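Local structure of bifunctional GH43-CE protein (Bacteroides eggerthii, 6MLY) at residues Lys533-Leu538 against Asn561-Ala566; Val550-Ser555 against Val582-Arg587; Ala556-Asn561 against Arg587-Ala592. The protein probably hydrolyses xylan-type polysaccharides, joining a family 43 glycoside hydrolase (a likely xylosidase) to a carbohydrate esterase in one chain. All coordinates share one frame; numbering follows the deposited sequence.

Contact 1. Residues Lys533-Leu538 against Asn561-Ala566; sequences KLDIYL and NMKQAA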
loop_
_atom_site.group_PDB
_atom_site.type_symbol
_atom_site.label_atom_id
_atom_site.label_comp_id
_atom_site.label_asym_id
_atom_site.label_seq_id
_atom_site.Cartn_x
_atom_site.Cartn_y
_atom_site.Cartn_z
ATOM N N LYS A 533 -15.451 -4.862 8.173
ATOM C CA LYS A 533 -14.576 -4.543 7.047
ATOM C C LYS A 533 -14.843 -5.493 5.876
ATOM O O LYS A 533 -15.031 -6.689 6.089
ATOM C CB LYS A 533 -13.119 -4.672 7.495
ATOM C CG LYS A 533 -12.599 -3.507 8.316
ATOM C CD LYS A 533 -12.292 -2.297 7.467
ATOM C CE LYS A 533 -11.820 -1.109 8.277
ATOM N NZ LYS A 533 -10.555 -1.404 8.988
ATOM N N LEU A 534 -14.828 -4.961 4.645
ATOM C CA LEU A 534 -14.991 -5.778 3.424
ATOM C C LEU A 534 -13.972 -5.350 2.359
ATOM O O LEU A 534 -13.447 -4.234 2.406
ATOM C CB LEU A 534 -16.429 -5.670 2.896
ATOM C CG LEU A 534 -16.933 -4.271 2.529
ATOM C CD1 LEU A 534 -16.329 -3.776 1.218
ATOM C CD2 LEU A 534 -18.454 -4.260 2.432
ATOM N N ASP A 535 -13.715 -6.263 1.411
ATOM C CA ASP A 535 -12.794 -6.058 0.292
ATOM C C ASP A 535 -13.569 -6.187 -1.025
ATOM O O ASP A 535 -14.201 -7.216 -1.266
ATOM C CB ASP A 535 -11.647 -7.074 0.317
ATOM C CG ASP A 535 -10.792 -7.036 1.573
ATOM O OD1 ASP A 535 -10.887 -6.050 2.318
ATOM O OD2 ASP A 535 -10.031 -7.997 1.795
ATOM N N ILE A 536 -13.497 -5.147 -1.870
ATOM C CA ILE A 536 -14.167 -5.134 -3.177
ATOM C C ILE A 536 -13.146 -5.519 -4.255
ATOM O O ILE A 536 -11.975 -5.174 -4.141
ATOM C CB ILE A 536 -14.824 -3.766 -3.449
ATOM C CG1 ILE A 536 -15.752 -3.360 -2.300
ATOM C CG2 ILE A 536 -15.550 -3.765 -4.790
ATOM C CD1 ILE A 536 -16.444 -2.036 -2.507
ATOM N N TYR A 537 -13.615 -6.254 -5.274
ATOM C CA TYR A 537 -12.822 -6.696 -6.424
ATOM C C TYR A 537 -13.689 -6.664 -7.685
ATOM O O TYR A 537 -14.750 -7.289 -7.706
ATOM C CB TYR A 537 -12.344 -8.140 -6.252
ATOM C CG TYR A 537 -11.484 -8.421 -5.048
ATOM C CD1 TYR A 537 -12.043 -8.794 -3.835
ATOM C CD2 TYR A 537 -10.101 -8.356 -5.131
ATOM C CE1 TYR A 537 -11.254 -9.080 -2.730
ATOM C CE2 TYR A 537 -9.297 -8.629 -4.036
ATOM C CZ TYR A 537 -9.874 -8.995 -2.833
ATOM O OH TYR A 537 -9.078 -9.261 -1.755
ATOM N N LEU A 538 -13.228 -5.965 -8.730
ATOM C CA LEU A 538 -13.910 -5.967 -10.034
ATOM C C LEU A 538 -13.096 -6.771 -11.045
ATOM O O LEU A 538 -11.879 -6.886 -10.914
ATOM C CB LEU A 538 -14.103 -4.532 -10.538
ATOM C CG LEU A 538 -14.624 -3.524 -9.516
ATOM C CD1 LEU A 538 -14.909 -2.183 -10.180
ATOM C CD2 LEU A 538 -15.861 -4.040 -8.801
ATOM N N ASN A 561 -11.793 -11.602 10.672
ATOM C CA ASN A 561 -10.589 -11.135 9.994
ATOM C C ASN A 561 -10.139 -12.077 8.865
ATOM O O ASN A 561 -8.982 -12.013 8.456
ATOM C CB ASN A 561 -9.452 -10.971 11.009
ATOM C CG ASN A 561 -9.007 -12.278 11.638
ATOM O OD1 ASN A 561 -9.731 -13.282 11.609
ATOM N ND2 ASN A 561 -7.809 -12.271 12.206
ATOM N N MET A 562 -11.033 -12.918 8.337
ATOM C CA MET A 562 -10.616 -14.002 7.427
ATOM C C MET A 562 -11.312 -13.880 6.064
ATOM O O MET A 562 -11.521 -14.877 5.379
ATOM C CB MET A 562 -10.918 -15.374 8.038
ATOM C CG MET A 562 -10.002 -15.726 9.196
ATOM S SD MET A 562 -9.750 -17.515 9.373
ATOM C CE MET A 562 -11.404 -18.073 9.770
ATOM N N LYS A 563 -11.630 -12.645 5.665
ATOM C CA LYS A 563 -12.222 -12.363 4.358
ATOM C C LYS A 563 -11.209 -12.636 3.237
ATOM O O LYS A 563 -11.598 -12.944 2.113
ATOM C CB LYS A 563 -12.692 -10.908 4.300
ATOM C CG LYS A 563 -11.599 -9.886 4.578
ATOM C CD LYS A 563 -12.095 -8.472 4.633
ATOM C CE LYS A 563 -11.011 -7.517 5.069
ATOM N NZ LYS A 563 -11.437 -6.122 4.843
ATOM N N GLN A 564 -9.914 -12.487 3.549
ATOM C CA GLN A 564 -8.811 -12.743 2.608
ATOM C C GLN A 564 -8.784 -14.232 2.223
ATOM O O GLN A 564 -8.490 -14.564 1.074
ATOM C CB GLN A 564 -7.483 -12.281 3.219
ATOM C CG GLN A 564 -6.241 -12.694 2.434
ATOM C CD GLN A 564 -6.149 -12.090 1.050
ATOM O OE1 GLN A 564 -5.708 -12.756 0.087
ATOM N NE2 GLN A 564 -6.542 -10.810 0.941
ATOM N N ALA A 565 -9.083 -15.116 3.186
ATOM C CA ALA A 565 -9.089 -16.586 2.968
ATOM C C ALA A 565 -10.222 -16.999 2.014
ATOM O O ALA A 565 -10.052 -17.910 1.204
ATOM C CB ALA A 565 -9.210 -17.312 4.289
ATOM N N ALA A 566 -11.373 -16.328 2.138
ATOM C CA ALA A 566 -12.548 -16.574 1.307
ATOM C C ALA A 566 -12.248 -16.231 -0.157
ATOM O O ALA A 566 -12.732 -16.903 -1.068
ATOM C CB ALA A 566 -13.715 -15.772 1.826
#

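Contact 2. Residues Val550-Ser555 against Val582-Arg587; sequences VLIYGS and VSINHR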
loop_
_atom_site.group_PDB
_atom_site.type_symbol
_atom_site.label_atom_id
_atom_site.label_comp_id
_atom_site.label_asym_id
_atom_site.label_seq_id
_atom_site.Cartn_x
_atom_site.Cartn_y
_atom_site.Cartn_z
ATOM N N VAL A 550 -21.038 -11.946 -3.014
ATOM C CA VAL A 550 -20.440 -11.775 -1.685
ATOM C C VAL A 550 -19.818 -13.104 -1.237
ATOM O O VAL A 550 -20.317 -14.169 -1.585
ATOM C CB VAL A 550 -21.509 -11.301 -0.681
ATOM C CG1 VAL A 550 -20.994 -11.270 0.751
ATOM C CG2 VAL A 550 -22.082 -9.952 -1.078
ATOM N N LEU A 551 -18.739 -13.024 -0.450
ATOM C CA LEU A 551 -18.076 -14.194 0.126
ATOM C C LEU A 551 -18.009 -14.039 1.650
ATOM O O LEU A 551 -17.439 -13.060 2.153
ATOM C CB LEU A 551 -16.655 -14.324 -0.439
ATOM C CG LEU A 551 -16.488 -14.120 -1.945
ATOM C CD1 LEU A 551 -15.019 -14.224 -2.329
ATOM C CD2 LEU A 551 -17.309 -15.131 -2.733
ATOM N N ILE A 552 -18.564 -15.019 2.373
ATOM C CA ILE A 552 -18.370 -15.140 3.816
ATOM C C ILE A 552 -17.490 -16.369 4.083
ATOM O O ILE A 552 -17.527 -17.348 3.344
ATOM C CB ILE A 552 -19.715 -15.193 4.566
ATOM C CG1 ILE A 552 -20.666 -14.094 4.083
ATOM C CG2 ILE A 552 -19.497 -15.131 6.073
ATOM C CD1 ILE A 552 -21.963 -14.007 4.849
ATOM N N TYR A 553 -16.693 -16.285 5.150
ATOM C CA TYR A 553 -15.660 -17.259 5.482
ATOM C C TYR A 553 -16.156 -18.183 6.596
ATOM O O TYR A 553 -16.918 -17.768 7.482
ATOM C CB TYR A 553 -14.379 -16.557 5.942
ATOM C CG TYR A 553 -14.614 -15.513 7.004
ATOM C CD1 TYR A 553 -14.681 -15.851 8.347
ATOM C CD2 TYR A 553 -14.824 -14.189 6.658
ATOM C CE1 TYR A 553 -14.929 -14.899 9.322
ATOM C CE2 TYR A 553 -15.077 -13.228 7.619
ATOM C CZ TYR A 553 -15.130 -13.580 8.956
ATOM O OH TYR A 553 -15.379 -12.629 9.900
ATOM N N GLY A 554 -15.691 -19.435 6.532
ATOM C CA GLY A 554 -15.843 -20.407 7.597
ATOM C C GLY A 554 -14.902 -20.114 8.751
ATOM O O GLY A 554 -13.697 -19.995 8.557
ATOM N N SER A 555 -15.471 -19.986 9.954
ATOM C CA SER A 555 -14.699 -19.705 11.154
ATOM C C SER A 555 -15.284 -20.401 12.392
ATOM O O SER A 555 -14.702 -20.302 13.469
ATOM C CB SER A 555 -14.620 -18.218 11.363
ATOM O OG SER A 555 -15.919 -17.638 11.423
ATOM N N VAL A 582 -17.070 -9.437 -3.426
ATOM C CA VAL A 582 -17.075 -8.677 -2.172
ATOM C C VAL A 582 -16.971 -9.659 -1.001
ATOM O O VAL A 582 -17.983 -10.045 -0.433
ATOM C CB VAL A 582 -18.338 -7.802 -2.022
ATOM C CG1 VAL A 582 -18.328 -7.012 -0.720
ATOM C CG2 VAL A 582 -18.545 -6.868 -3.204
ATOM N N SER A 583 -15.750 -10.052 -0.634
ATOM C CA SER A 583 -15.567 -10.806 0.601
ATOM C C SER A 583 -15.719 -9.852 1.792
ATOM O O SER A 583 -15.176 -8.745 1.779
ATOM C CB SER A 583 -14.252 -11.532 0.637
ATOM O OG SER A 583 -14.293 -12.564 1.615
ATOM N N ILE A 584 -16.468 -10.292 2.809
ATOM C CA ILE A 584 -16.826 -9.454 3.949
ATOM C C ILE A 584 -16.323 -10.116 5.236
ATOM O O ILE A 584 -16.062 -11.322 5.259
ATOM C CB ILE A 584 -18.349 -9.210 3.992
ATOM C CG1 ILE A 584 -19.125 -10.459 4.426
ATOM C CG2 ILE A 584 -18.849 -8.672 2.659
ATOM C CD1 ILE A 584 -20.603 -10.220 4.626
ATOM N N ASN A 585 -16.209 -9.303 6.294
ATOM C CA ASN A 585 -15.985 -9.770 7.661
ATOM C C ASN A 585 -17.304 -9.684 8.443
ATOM O O ASN A 585 -18.238 -8.979 8.051
ATOM C CB ASN A 585 -14.885 -8.979 8.383
ATOM C CG ASN A 585 -13.472 -9.405 8.031
ATOM O OD1 ASN A 585 -13.236 -10.498 7.514
ATOM N ND2 ASN A 585 -12.514 -8.546 8.336
ATOM N N HIS A 586 -17.360 -10.421 9.554
ATOM C CA HIS A 586 -18.427 -10.307 10.532
ATOM C C HIS A 586 -17.814 -10.373 11.934
ATOM O O HIS A 586 -16.757 -10.958 12.117
ATOM C CB HIS A 586 -19.474 -11.405 10.307
ATOM C CG HIS A 586 -18.962 -12.785 10.554
ATOM N ND1 HIS A 586 -18.802 -13.294 11.828
ATOM C CD2 HIS A 586 -18.577 -13.762 9.703
ATOM C CE1 HIS A 586 -18.335 -14.525 11.751
ATOM N NE2 HIS A 586 -18.191 -14.839 10.457
ATOM N N ARG A 587 -18.495 -9.779 12.916
ATOM C CA ARG A 587 -18.032 -9.786 14.301
ATOM C C ARG A 587 -18.008 -11.230 14.819
ATOM O O ARG A 587 -18.949 -11.994 14.591
ATOM C CB ARG A 587 -18.929 -8.899 15.171
ATOM C CG ARG A 587 -18.802 -7.411 14.880
ATOM C CD ARG A 587 -19.816 -6.591 15.653
ATOM N NE ARG A 587 -21.171 -6.789 15.163
ATOM C CZ ARG A 587 -22.271 -6.384 15.789
ATOM N NH1 ARG A 587 -22.194 -5.891 17.014
ATOM N NH2 ARG A 587 -23.442 -6.474 15.184
#

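Contact 3. Residues Ala556-Asn561 against Arg587-Ala592; sequences AWFANN and RSSGDA. With ACT (acetate ion), chain E.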
loop_
_atom_site.group_PDB
_atom_site.type_symbol
_atom_site.label_atom_id
_atom_site.label_comp_id
_atom_site.label_asym_id
_atom_site.label_seq_id
_atom_site.Cartn_x
_atom_site.Cartn_y
_atom_site.Cartn_z
ATOM N N ALA A 556 -16.414 -21.103 12.244
ATOM C CA ALA A 556 -17.236 -21.517 13.377
ATOM C C ALA A 556 -17.679 -20.279 14.173
ATOM O O ALA A 556 -17.865 -20.339 15.389
ATOM C CB ALA A 556 -16.478 -22.500 14.236
ATOM N N TRP A 557 -17.856 -19.162 13.460
ATOM C CA TRP A 557 -18.273 -17.880 14.030
ATOM C C TRP A 557 -17.250 -17.345 15.054
ATOM O O TRP A 557 -17.636 -16.658 16.012
ATOM C CB TRP A 557 -19.669 -18.006 14.655
ATOM C CG TRP A 557 -20.691 -18.655 13.772
ATOM C CD1 TRP A 557 -21.283 -18.123 12.664
ATOM C CD2 TRP A 557 -21.272 -19.959 13.941
ATOM N NE1 TRP A 557 -22.177 -19.007 12.124
ATOM C CE2 TRP A 557 -22.194 -20.141 12.888
ATOM C CE3 TRP A 557 -21.102 -20.988 14.874
ATOM C CZ2 TRP A 557 -22.938 -21.310 12.745
ATOM C CZ3 TRP A 557 -21.834 -22.146 14.730
ATOM C CH2 TRP A 557 -22.741 -22.302 13.680
ATOM N N PHE A 558 -15.955 -17.630 14.847
ATOM C CA PHE A 558 -14.910 -17.250 15.809
ATOM C C PHE A 558 -13.977 -16.173 15.240
ATOM O O PHE A 558 -13.229 -15.575 16.003
ATOM C CB PHE A 558 -14.077 -18.461 16.243
ATOM C CG PHE A 558 -14.732 -19.356 17.267
ATOM C CD1 PHE A 558 -15.307 -18.830 18.414
ATOM C CD2 PHE A 558 -14.746 -20.734 17.100
ATOM C CE1 PHE A 558 -15.904 -19.656 19.355
ATOM C CE2 PHE A 558 -15.340 -21.560 18.044
ATOM C CZ PHE A 558 -15.918 -21.018 19.171
ATOM N N ALA A 559 -14.038 -15.922 13.925
ATOM C CA ALA A 559 -13.092 -15.036 13.239
ATOM C C ALA A 559 -13.798 -13.749 12.798
ATOM O O ALA A 559 -14.985 -13.772 12.467
ATOM C CB ALA A 559 -12.481 -15.755 12.065
ATOM N N ASN A 560 -13.052 -12.633 12.791
ATOM C CA ASN A 560 -13.572 -11.342 12.332
ATOM C C ASN A 560 -12.636 -10.751 11.270
ATOM O O ASN A 560 -12.715 -9.555 10.977
ATOM C CB ASN A 560 -13.797 -10.382 13.503
ATOM C CG ASN A 560 -12.562 -10.137 14.345
ATOM O OD1 ASN A 560 -11.441 -10.420 13.923
ATOM N ND2 ASN A 560 -12.755 -9.599 15.537
ATOM N N ASN A 561 -11.793 -11.602 10.672
ATOM C CA ASN A 561 -10.589 -11.135 9.994
ATOM C C ASN A 561 -10.139 -12.077 8.865
ATOM O O ASN A 561 -8.982 -12.013 8.456
ATOM C CB ASN A 561 -9.452 -10.971 11.009
ATOM C CG ASN A 561 -9.007 -12.278 11.638
ATOM O OD1 ASN A 561 -9.731 -13.282 11.609
ATOM N ND2 ASN A 561 -7.809 -12.271 12.206
ATOM N N ARG A 587 -18.495 -9.779 12.916
ATOM C CA ARG A 587 -18.032 -9.786 14.301
ATOM C C ARG A 587 -18.008 -11.230 14.819
ATOM O O ARG A 587 -18.949 -11.994 14.591
ATOM C CB ARG A 587 -18.929 -8.899 15.171
ATOM C CG ARG A 587 -18.802 -7.411 14.880
ATOM C CD ARG A 587 -19.816 -6.591 15.653
ATOM N NE ARG A 587 -21.171 -6.789 15.163
ATOM C CZ ARG A 587 -22.271 -6.384 15.789
ATOM N NH1 ARG A 587 -22.194 -5.891 17.014
ATOM N NH2 ARG A 587 -23.442 -6.474 15.184
ATOM N N SER A 588 -16.924 -11.591 15.516
ATOM C CA SER A 588 -16.759 -12.924 16.091
ATOM C C SER A 588 -17.755 -13.131 17.236
ATOM O O SER A 588 -18.317 -12.175 17.769
ATOM C CB SER A 588 -15.344 -13.154 16.561
ATOM O OG SER A 588 -15.267 -14.313 17.379
ATOM N N SER A 589 -17.946 -14.400 17.612
ATOM C CA SER A 589 -18.808 -14.779 18.726
ATOM C C SER A 589 -18.207 -14.294 20.052
ATOM O O SER A 589 -18.914 -14.208 21.055
ATOM C CB SER A 589 -19.074 -16.268 18.741
ATOM O OG SER A 589 -17.865 -17.009 18.706
ATOM N N GLY A 590 -16.901 -13.992 20.048
ATOM C CA GLY A 590 -16.216 -13.347 21.173
ATOM C C GLY A 590 -16.590 -11.878 21.296
ATOM O O GLY A 590 -16.804 -11.381 22.398
ATOM N N ASP A 591 -16.670 -11.196 20.146
ATOM C CA ASP A 591 -16.983 -9.764 20.054
ATOM C C ASP A 591 -18.425 -9.512 20.509
ATOM O O ASP A 591 -18.652 -8.805 21.492
ATOM C CB ASP A 591 -16.770 -9.244 18.630
ATOM C CG ASP A 591 -15.338 -9.376 18.144
ATOM O OD1 ASP A 591 -14.463 -8.690 18.716
ATOM O OD2 ASP A 591 -15.111 -10.163 17.201
ATOM N N ALA A 592 -19.385 -10.091 19.775
ATOM C CA ALA A 592 -20.817 -9.994 20.081
ATOM C C ALA A 592 -21.447 -11.387 19.964
ATOM O O ALA A 592 -20.757 -12.351 19.640
ATOM C CB ALA A 592 -21.475 -9.000 19.152
HETATM C C ACT E . -15.219 -23.706 9.850
HETATM O O ACT E . -15.023 -24.596 10.710
HETATM O OXT ACT E . -15.976 -22.728 10.063
HETATM C CH3 ACT E . -14.525 -23.825 8.521
#

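Contact 1. Residues Lys533-Leu538 against Asn561-Ala566
L534 of strand 533-537 comes within 7.2 Å of K563, CA to CA, at the first turn of helix 563-577, and K533 lies 8.2 Å from N561 by the same measure, so the backbones stay apart and side chains bridge the interval. K563 does most of the bridging. Its CG sits between the backbone N and the carbonyl carbon (chi1 57°), and beyond CG the chain runs fully extended to the strand, meeting D535 at about a right angle. There NZ forms a salt bridge with D535, 2.6 Å to OD1, approached from above the carboxylate plane, 42° out of it. The methylenes share in the contact: CE and CD of K563 each lie 3.5 Å from OD2 of D535, and NZ also rests 3.5 Å from CB of K533. The charges are doubly engaged, since D521 on strand 518-523 takes a second salt bridge from K563 NZ, and its backbone N donates to D535 OD1. Two carboxylates around one buried ammonium would be expected to favour its charged form. Farther along, Y537 OH and Q564 NE2 merely approach, 4.0 Å apart, with ring and amide planes 71° apart; the other end of that amide, OE1 of Q564, bonds to Q568 NE2. The arrangement is that of an alpha/beta-hydrolase-type domain, in which a helix packs on the central sheet, here fastened near its N terminus to strand 533-537.

Contact 2. Residues Val550-Ser555 against Val582-Arg587
V550 and L551 pair in parallel with V582 and S583, the strand ends of the beta-alpha-beta unit made by strand 546-552, helix 563-577 and strand 579-584. The short strand segments approach to 4.4 Å with 28° between their directions. L551 supplies both regular bonds, its N reaching V582 O at 3.1 Å and its O accepting from I584 N at 3.0 Å, the latter nearly along the C=O axis. The sheet end is tightly packed on both faces. On one, V550 CG1 meets I584 CG2; I584 CD1 also reaches I552 CG1, 3.9 Å away, because CG1 of I584 stands between the backbone N and the carbonyl carbon. On the other, the S583 side chain lies against L551 CB beneath helix 563-577, and its hydroxyl bonds to K563 O.

Past the paired residues the backbones diverge, but the aromatic side chain of Y553 fills the interval and the packing stays close. Its ring and that of H586 are nearly parallel, planes 11° apart, but slid so that they barely overlap, with centroids 4.7 Å apart. The Y553 hydroxyl oxygen lies over one face of the imidazole, toward its rim, and has a further bonding partner in A559 O. I584 O lies at the tyrosine edge, 3.2 Å from CE2. The loose side is S555, partly exposed, whose OG stands at the imidazole edge, 3.7 Å from NE2, without a bond to it. The imidazole is fixed from its other nitrogen, ND1 donating in the ring plane to R587 O. Across the divergence one straight bond remains: H586 N to Y553 OH, 3.0 Å, with 170° at the hydrogen.

Contact 3. Residues Ala556-Asn561 against Arg587-Ala592
S589 OG stands between its backbone N and carbonyl carbon (chi1 53°), and S588 OG is anti to its own N (chi1 167°), which directs the two hydroxyls at consecutive carbonyls of the opposing loop, those of W557 and F558. W557 O is gripped twice by S589: OG donates at 2.7 Å from above the carbonyl plane, and the backbone N at 2.8 Å, slightly tilted from that plane. The same hydroxyl oxygen lies 3.2 Å from F558 CD1. S588 OG donates to F558 O at 2.8 Å, well out of the carbonyl plane, while accepting from G590 N at 3.1 Å in a nearly straight bond; this closes an ST turn. Both segments are loops following neighbouring parallel strands of the alpha/beta-hydrolase-type sheet: residues 556-561 lead to helix 563-577, and residues 587-592 lead to helix 596-610. An alanine in place of S588 would probably leave F558 O without its hydroxyl donor and G590 N without its acceptor, setting the turn free to shift. At the other end, D591 OD2 takes two bonds: N560 ND2 comes from the syn side at 2.9 Å, amide and carboxylate planes 23° apart, and S588 N donates to the anti lone pair of D591 OD2. W557 turns its indole away from this contact to meet the H632 ring steeply, and A556 N makes a weak bond, 2.8 Å, to OXT of an acetate probably left from crystallisation.

How the contacts relate
From the N terminus the chain runs through strand 533-537, strand 546-552, the loop 556-561, helix 563-577, strand 579-584 and the loop 587-592. Contact 1 closes the first loop, bringing the start of the helix back to strand 533-537; contact 2 closes the beta-alpha-beta crossover; contact 3 joins the loops that follow its two strands. None nests inside another: the segments alternate, so every pair crosses. Contacts 1 and 3 share N561, and contacts 2 and 3 share R587. Contact 2 touches contact 1 through K533 O with N585 N and contact 3 through N560 with N585 and H586. Together they tie strands 533-537, 546-552 and 579-584 to the start of helix 563-577 and to the two loops beyond the strand ends.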